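Side-chain contacts in D-ribulose-5-phosphate 3-epimerase, putative (Plasmodium falciparum, PDB 1TQX), which probably interconverts D-ribulose 5-phosphate and D-xylulose 5-phosphate, as a metal-dependent TIM-barrel epimerase that carries a zinc ion: residues N57-K60 against Y61-S64; H92-A95 against L96-T100; C103-L106 against A107-I110. All blocks are in the same frame, centred on the assembly; numbering follows the deposited sequence.

Interaction 1 (N57-K60 against Y61-S64); sequences NLKK and YTKS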
loop_
_atom_site.group_PDB
_atom_site.type_symbol
_atom_site.label_atom_id
_atom_site.label_comp_id
_atom_site.label_asym_id
_atom_site.label_seq_id
_atom_site.Cartn_x
_atom_site.Cartn_y
_atom_site.Cartn_z
ATOM N N ASN A 57 -14.586 -7.130 10.004
ATOM C CA ASN A 57 -14.605 -7.656 11.368
ATOM C C ASN A 57 -13.427 -7.084 12.164
ATOM O O ASN A 57 -13.565 -6.741 13.340
ATOM C CB ASN A 57 -14.526 -9.187 11.355
ATOM C CG ASN A 57 -14.704 -9.799 12.742
ATOM O OD1 ASN A 57 -13.739 -10.232 13.381
ATOM N ND2 ASN A 57 -15.944 -9.823 13.219
ATOM N N LEU A 58 -12.271 -6.986 11.516
ATOM C CA LEU A 58 -11.074 -6.442 12.157
ATOM C C LEU A 58 -11.326 -5.037 12.718
ATOM O O LEU A 58 -10.864 -4.700 13.812
ATOM C CB LEU A 58 -9.922 -6.374 11.150
ATOM C CG LEU A 58 -8.623 -5.713 11.624
ATOM C CD1 LEU A 58 -8.011 -6.523 12.758
ATOM C CD2 LEU A 58 -7.650 -5.593 10.453
ATOM N N LYS A 59 -12.059 -4.225 11.966
ATOM C CA LYS A 59 -12.352 -2.849 12.375
ATOM C C LYS A 59 -13.013 -2.765 13.749
ATOM O O LYS A 59 -12.908 -1.751 14.438
ATOM C CB LYS A 59 -13.244 -2.182 11.327
ATOM C CG LYS A 59 -13.518 -0.707 11.567
ATOM C CD LYS A 59 -12.243 0.122 11.507
ATOM C CE LYS A 59 -12.534 1.586 11.811
ATOM N NZ LYS A 59 -11.281 2.371 11.923
ATOM N N LYS A 60 -13.685 -3.838 14.149
ATOM C CA LYS A 60 -14.359 -3.882 15.436
ATOM C C LYS A 60 -13.364 -3.871 16.606
ATOM O O LYS A 60 -13.700 -3.440 17.715
ATOM C CB LYS A 60 -15.225 -5.146 15.514
ATOM C CG LYS A 60 -16.012 -5.295 16.803
ATOM C CD LYS A 60 -16.541 -6.723 17.014
ATOM C CE LYS A 60 -17.638 -7.115 16.031
ATOM N NZ LYS A 60 -17.158 -7.217 14.625
ATOM N N TYR A 61 -12.134 -4.315 16.354
ATOM C CA TYR A 61 -11.130 -4.405 17.413
ATOM C C TYR A 61 -9.963 -3.425 17.374
ATOM O O TYR A 61 -9.067 -3.501 18.215
ATOM C CB TYR A 61 -10.589 -5.839 17.458
ATOM C CG TYR A 61 -11.681 -6.877 17.557
ATOM C CD1 TYR A 61 -12.096 -7.593 16.434
ATOM C CD2 TYR A 61 -12.330 -7.118 18.766
ATOM C CE1 TYR A 61 -13.134 -8.528 16.517
ATOM C CE2 TYR A 61 -13.369 -8.046 18.859
ATOM C CZ TYR A 61 -13.764 -8.746 17.737
ATOM O OH TYR A 61 -14.785 -9.667 17.838
ATOM N N THR A 62 -9.966 -2.511 16.413
ATOM C CA THR A 62 -8.886 -1.536 16.309
ATOM C C THR A 62 -9.326 -0.179 16.830
ATOM O O THR A 62 -10.507 0.039 17.112
ATOM C CB THR A 62 -8.418 -1.365 14.851
ATOM O OG1 THR A 62 -9.527 -0.954 14.037
ATOM C CG2 THR A 62 -7.850 -2.672 14.314
ATOM N N LYS A 63 -8.371 0.733 16.956
ATOM C CA LYS A 63 -8.672 2.067 17.444
ATOM C C LYS A 63 -8.397 3.133 16.397
ATOM O O LYS A 63 -9.220 3.369 15.514
ATOM C CB LYS A 63 -7.875 2.343 18.722
ATOM C CG LYS A 63 -8.348 1.498 19.899
ATOM C CD LYS A 63 -7.549 1.748 21.170
ATOM C CE LYS A 63 -6.128 1.227 21.043
ATOM N NZ LYS A 63 -5.392 1.313 22.335
ATOM N N SER A 64 -7.235 3.765 16.478
ATOM C CA SER A 64 -6.889 4.826 15.539
ATOM C C SER A 64 -6.192 4.397 14.250
ATOM O O SER A 64 -6.152 5.167 13.294
ATOM C CB SER A 64 -6.007 5.867 16.237
ATOM O OG SER A 64 -6.666 6.434 17.352
HETATM O O HOH W 1 -8.976 1.579 13.114
HETATM O O HOH W 2 -12.533 1.149 15.133
#
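K60 lays its aliphatic chain alongside the ring of Y61, both side chains pointing the same way. K60 CG stands 4.2 Å from the centroid of the Y61 ring, 10° off the ring normal, a CH-pi contact over the middle of the face. Beyond it, K60 CD reaches the phenol end, 3.5 Å from Y61 CZ. The lysine runs out over the ring because CG leaves anti to the backbone N (chi1 -179°) and the chain stays extended through chi2 before it bends. Across the turn, T62 CG2 meets L58 CG at 4.1 Å, the two side chains crossing at about a right angle. In the backbone, Y61 N donates to L58 O at 2.9 Å. Two waters tie the turn further. One is gripped by three groups: it accepts from K59 NZ at 2.7 Å and from T62 OG1 at 2.8 Å, and donates to K63 O; the other bridges K59 O and T62 O. Further out, Y61 O accepts a hydrogen bond from Q25 NE2 of helix 20-29, while L58 and T62 pack on T24 of that helix and on F67 of strand 66-72. The chemistry is that of a hydrated surface turn: alkyl chain and aromatic face shield each other, and water carries the polar links between lysine, threonine and main chain.

Interaction 2 (H92-A95 against L96-T100); sequences HFEA and LNEDT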
loop_
_atom_site.group_PDB
_atom_site.type_symbol
_atom_site.label_atom_id
_atom_site.label_comp_id
_atom_site.label_asym_id
_atom_site.label_seq_id
_atom_site.Cartn_x
_atom_site.Cartn_y
_atom_site.Cartn_z
ATOM N N HIS A 92 -5.414 -1.685 -8.857
ATOM C CA HIS A 92 -4.354 -1.769 -9.852
ATOM C C HIS A 92 -4.705 -1.178 -11.205
ATOM O O HIS A 92 -5.780 -1.420 -11.746
ATOM C CB HIS A 92 -3.904 -3.225 -10.022
ATOM C CG HIS A 92 -2.800 -3.618 -9.089
ATOM N ND1 HIS A 92 -1.468 -3.424 -9.393
ATOM C CD2 HIS A 92 -2.833 -4.094 -7.822
ATOM C CE1 HIS A 92 -0.729 -3.756 -8.350
ATOM N NE2 HIS A 92 -1.533 -4.164 -7.382
ATOM N N PHE A 93 -3.773 -0.392 -11.735
ATOM C CA PHE A 93 -3.911 0.241 -13.042
ATOM C C PHE A 93 -4.175 -0.881 -14.046
ATOM O O PHE A 93 -5.001 -0.742 -14.949
ATOM C CB PHE A 93 -2.600 0.982 -13.364
ATOM C CG PHE A 93 -2.591 1.729 -14.680
ATOM C CD1 PHE A 93 -3.535 2.713 -14.961
ATOM C CD2 PHE A 93 -1.574 1.499 -15.606
ATOM C CE1 PHE A 93 -3.460 3.461 -16.143
ATOM C CE2 PHE A 93 -1.494 2.244 -16.788
ATOM C CZ PHE A 93 -2.438 3.225 -17.051
ATOM N N GLU A 94 -3.484 -2.005 -13.859
ATOM C CA GLU A 94 -3.623 -3.150 -14.755
ATOM C C GLU A 94 -4.968 -3.859 -14.653
ATOM O O GLU A 94 -5.417 -4.484 -15.614
ATOM C CB GLU A 94 -2.500 -4.169 -14.509
ATOM C CG GLU A 94 -1.088 -3.597 -14.629
ATOM C CD GLU A 94 -0.606 -2.965 -13.338
ATOM O OE1 GLU A 94 -1.394 -2.922 -12.373
ATOM O OE2 GLU A 94 0.558 -2.515 -13.283
ATOM N N ALA A 95 -5.611 -3.774 -13.492
ATOM C CA ALA A 95 -6.901 -4.428 -13.302
ATOM C C ALA A 95 -7.969 -3.797 -14.199
ATOM O O ALA A 95 -8.964 -4.440 -14.536
ATOM C CB ALA A 95 -7.325 -4.343 -11.836
ATOM N N LEU A 96 -7.760 -2.537 -14.569
ATOM C CA LEU A 96 -8.688 -1.823 -15.439
ATOM C C LEU A 96 -8.105 -1.675 -16.842
ATOM O O LEU A 96 -8.361 -0.688 -17.533
ATOM C CB LEU A 96 -9.014 -0.440 -14.862
ATOM C CG LEU A 96 -10.162 -0.395 -13.850
ATOM C CD1 LEU A 96 -9.891 -1.383 -12.734
ATOM C CD2 LEU A 96 -10.325 1.018 -13.293
ATOM N N ASN A 97 -7.308 -2.659 -17.245
ATOM C CA ASN A 97 -6.699 -2.675 -18.570
ATOM C C ASN A 97 -5.917 -1.415 -18.938
ATOM O O ASN A 97 -5.861 -1.020 -20.105
ATOM C CB ASN A 97 -7.780 -2.951 -19.619
ATOM C CG ASN A 97 -8.393 -4.332 -19.465
ATOM O OD1 ASN A 97 -9.461 -4.617 -20.011
ATOM N ND2 ASN A 97 -7.714 -5.200 -18.729
ATOM N N GLU A 98 -5.317 -0.786 -17.934
ATOM C CA GLU A 98 -4.507 0.405 -18.145
ATOM C C GLU A 98 -5.168 1.548 -18.914
ATOM O O GLU A 98 -4.489 2.304 -19.609
ATOM C CB GLU A 98 -3.196 0.016 -18.840
ATOM C CG GLU A 98 -2.306 -0.880 -17.988
ATOM C CD GLU A 98 -0.971 -1.188 -18.639
ATOM O OE1 GLU A 98 -0.459 -0.332 -19.387
ATOM O OE2 GLU A 98 -0.426 -2.280 -18.382
ATOM N N ASP A 99 -6.482 1.695 -18.813
ATOM C CA ASP A 99 -7.083 2.808 -19.525
ATOM C C ASP A 99 -7.511 3.898 -18.546
ATOM O O ASP A 99 -8.284 3.675 -17.611
ATOM C CB ASP A 99 -8.227 2.340 -20.430
ATOM C CG ASP A 99 -9.532 2.239 -19.719
ATOM O OD1 ASP A 99 -9.619 1.439 -18.764
ATOM O OD2 ASP A 99 -10.470 2.962 -20.122
ATOM N N THR A 100 -6.940 5.074 -18.769
ATOM C CA THR A 100 -7.153 6.263 -17.954
ATOM C C THR A 100 -8.592 6.619 -17.594
ATOM O O THR A 100 -8.888 6.914 -16.434
ATOM C CB THR A 100 -6.503 7.485 -18.635
ATOM O OG1 THR A 100 -5.098 7.252 -18.774
ATOM C CG2 THR A 100 -6.724 8.746 -17.806
HETATM O O HOH W 3 -4.950 -5.962 -18.112
#
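F93 has CG anti to the backbone N (chi1 -178°), which sets its ring against E98; E98 in turn has CG anti to its own carbonyl carbon (chi1 -65°), sending CB and CG across the phenyl. E98 CA sits over the ring centre, 3.7 Å from the F93 centroid, in a CH-pi contact, and E98 CG comes to 3.4 Å from F93 CE2. The backbone holds this overlap in place: F93 O accepts from E98 N at 3.0 Å and, weakly, from L96 N. A type I' turn from L96 to D99 carries the chain round. From its second residue, N97 N donates to E94 O, and a water that donates to E94 O accepts from N97 ND2 at 2.9 Å. E94 OE1 lies 3.0 Å from H92 ND1, which donates to it, in the imidazole plane and on the syn side of the carboxylate. The other oxygen, OE2, is held by T125 and K122 N, while H92 NE2 bonds to H70, a zinc ligand, so E94 and H92 form outer-shell links to the metal site. D99 takes the N-cap position of helix 100-111. The loop thus spans the end of strand 88-92 and the start of that helix, with F93 packed on I119 and I121 of strand 116-121 and on I133 of helix 131-134, and L96 on C103.

Interaction 3 (C103-L106 against A107-I110); sequences CIQL and AKEI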
loop_
_atom_site.group_PDB
_atom_site.type_symbol
_atom_site.label_atom_id
_atom_site.label_comp_id
_atom_site.label_asym_id
_atom_site.label_seq_id
_atom_site.Cartn_x
_atom_site.Cartn_y
_atom_site.Cartn_z
ATOM N N CYS A 103 -10.039 4.322 -14.969
ATOM C CA CYS A 103 -9.386 4.560 -13.687
ATOM C C CYS A 103 -9.892 5.858 -13.061
ATOM O O CYS A 103 -10.120 5.929 -11.850
ATOM C CB CYS A 103 -7.865 4.611 -13.862
ATOM S SG CYS A 103 -7.124 2.989 -14.267
ATOM N N ILE A 104 -10.067 6.886 -13.883
ATOM C CA ILE A 104 -10.566 8.159 -13.383
ATOM C C ILE A 104 -11.966 7.983 -12.783
ATOM O O ILE A 104 -12.268 8.533 -11.726
ATOM C CB ILE A 104 -10.617 9.218 -14.505
ATOM C CG1 ILE A 104 -9.193 9.607 -14.917
ATOM C CG2 ILE A 104 -11.381 10.451 -14.033
ATOM C CD1 ILE A 104 -9.128 10.545 -16.106
ATOM N N GLN A 105 -12.813 7.202 -13.447
ATOM C CA GLN A 105 -14.173 6.970 -12.959
ATOM C C GLN A 105 -14.202 6.220 -11.621
ATOM O O GLN A 105 -14.988 6.560 -10.736
ATOM C CB GLN A 105 -14.987 6.199 -14.007
ATOM C CG GLN A 105 -16.436 5.920 -13.608
ATOM C CD GLN A 105 -17.221 7.189 -13.291
ATOM O OE1 GLN A 105 -17.158 8.173 -14.030
ATOM N NE2 GLN A 105 -17.976 7.164 -12.194
ATOM N N LEU A 106 -13.358 5.202 -11.476
ATOM C CA LEU A 106 -13.311 4.434 -10.232
ATOM C C LEU A 106 -12.807 5.335 -9.103
ATOM O O LEU A 106 -13.330 5.313 -7.986
ATOM C CB LEU A 106 -12.377 3.227 -10.376
ATOM C CG LEU A 106 -12.713 1.936 -9.620
ATOM C CD1 LEU A 106 -11.474 1.049 -9.561
ATOM C CD2 LEU A 106 -13.211 2.241 -8.225
ATOM N N ALA A 107 -11.778 6.123 -9.401
ATOM C CA ALA A 107 -11.210 7.033 -8.413
ATOM C C ALA A 107 -12.282 8.011 -7.930
ATOM O O ALA A 107 -12.378 8.297 -6.738
ATOM C CB ALA A 107 -10.030 7.792 -9.014
ATOM N N LYS A 108 -13.084 8.525 -8.860
ATOM C CA LYS A 108 -14.159 9.452 -8.507
ATOM C C LYS A 108 -15.115 8.786 -7.524
ATOM O O LYS A 108 -15.508 9.382 -6.522
ATOM C CB LYS A 108 -14.940 9.883 -9.756
ATOM C CG LYS A 108 -14.211 10.874 -10.652
ATOM C CD LYS A 108 -15.101 11.308 -11.815
ATOM C CE LYS A 108 -14.425 12.362 -12.677
ATOM N NZ LYS A 108 -15.274 12.744 -13.843
ATOM N N GLU A 109 -15.479 7.539 -7.811
ATOM C CA GLU A 109 -16.391 6.794 -6.954
ATOM C C GLU A 109 -15.799 6.560 -5.573
ATOM O O GLU A 109 -16.484 6.721 -4.559
ATOM C CB GLU A 109 -16.747 5.456 -7.604
ATOM C CG GLU A 109 -17.477 5.613 -8.930
ATOM C CD GLU A 109 -17.814 4.288 -9.583
ATOM O OE1 GLU A 109 -18.382 4.300 -10.694
ATOM O OE2 GLU A 109 -17.511 3.234 -8.991
ATOM N N ILE A 110 -14.527 6.177 -5.530
ATOM C CA ILE A 110 -13.873 5.938 -4.251
ATOM C C ILE A 110 -13.848 7.229 -3.431
ATOM O O ILE A 110 -14.175 7.219 -2.241
ATOM C CB ILE A 110 -12.440 5.381 -4.460
ATOM C CG1 ILE A 110 -12.531 3.951 -5.008
ATOM C CG2 ILE A 110 -11.663 5.404 -3.145
ATOM C CD1 ILE A 110 -11.191 3.306 -5.317
HETATM O O HOH W 4 -15.338 9.932 -14.945
#
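The backbone of C103-I110 is regular alpha-helix, with A107, K108, E109 and I110 each donating an i to i-4 bond to the carbonyl of C103, I104, Q105 and L106, at 2.9 to 3.1 Å from N to O. On the exposed side, Q105 and E109 add a bond between side chains one turn apart. Q105 NE2 donates to E109 OE1 at 3.3 Å, long but nearly straight at 167°. The oxygen lies close to the plane of the Q105 amide, and the donor comes to it on the anti side of the carboxylate; amide and carboxylate planes are turned 64° apart. Q105 reaches this position because its chain leaves with CG anti to the backbone N (chi1 -179°) and then bends at chi2, bringing the amide to E109. The other end of the same amide is held as well: a water donates to Q105 OE1 at 2.7 Å and accepts from K108 NZ at 3.0 Å. Both bonds agree on which end is N and which O, and probably restrict the amide's rotation. K108 runs extended beside I104: its CG comes close to I104 O and its CE meets I104 CG2 at 3.8 Å, while NZ goes to water. Around the helix, L106 CD2 packs at 3.7 Å on I110 CD1, the two chains crossing at a slant. L106 and I110 both bear on F91 of strand 88-92, and I110 and A107 touch C117 of strand 116-121. This division, with polar groups linked along one side and aliphatic groups laid on the strands along the other, is that of an amphipathic helix in a beta-alpha-beta crossover, here the unit formed by strand 88-92, helix 100-111 and strand 116-121 of the TIM barrel.

Along the chain the three contacts come in series. Interaction 1 lies between helix 52-58 and strand 66-72; interactions 2 and 3 follow beyond that strand, the first in the loop after strand 88-92 and the second on helix 100-111. Those two are neighbours, centres 12 Å apart, joined by F93 CD1 on C103 SG (3.7 Å) and by L96 CD2 on L106 CD1 (3.9 Å). Interaction 1 is remote, its centre 31 Å from interaction 2 and 26 Å from interaction 3. Only interaction 2 adjoins the zinc site, through H92; interaction 3 lies in the outer helical layer, interaction 1 near the end of another of its helices. The metal-side loop is thus packed directly onto its following helix.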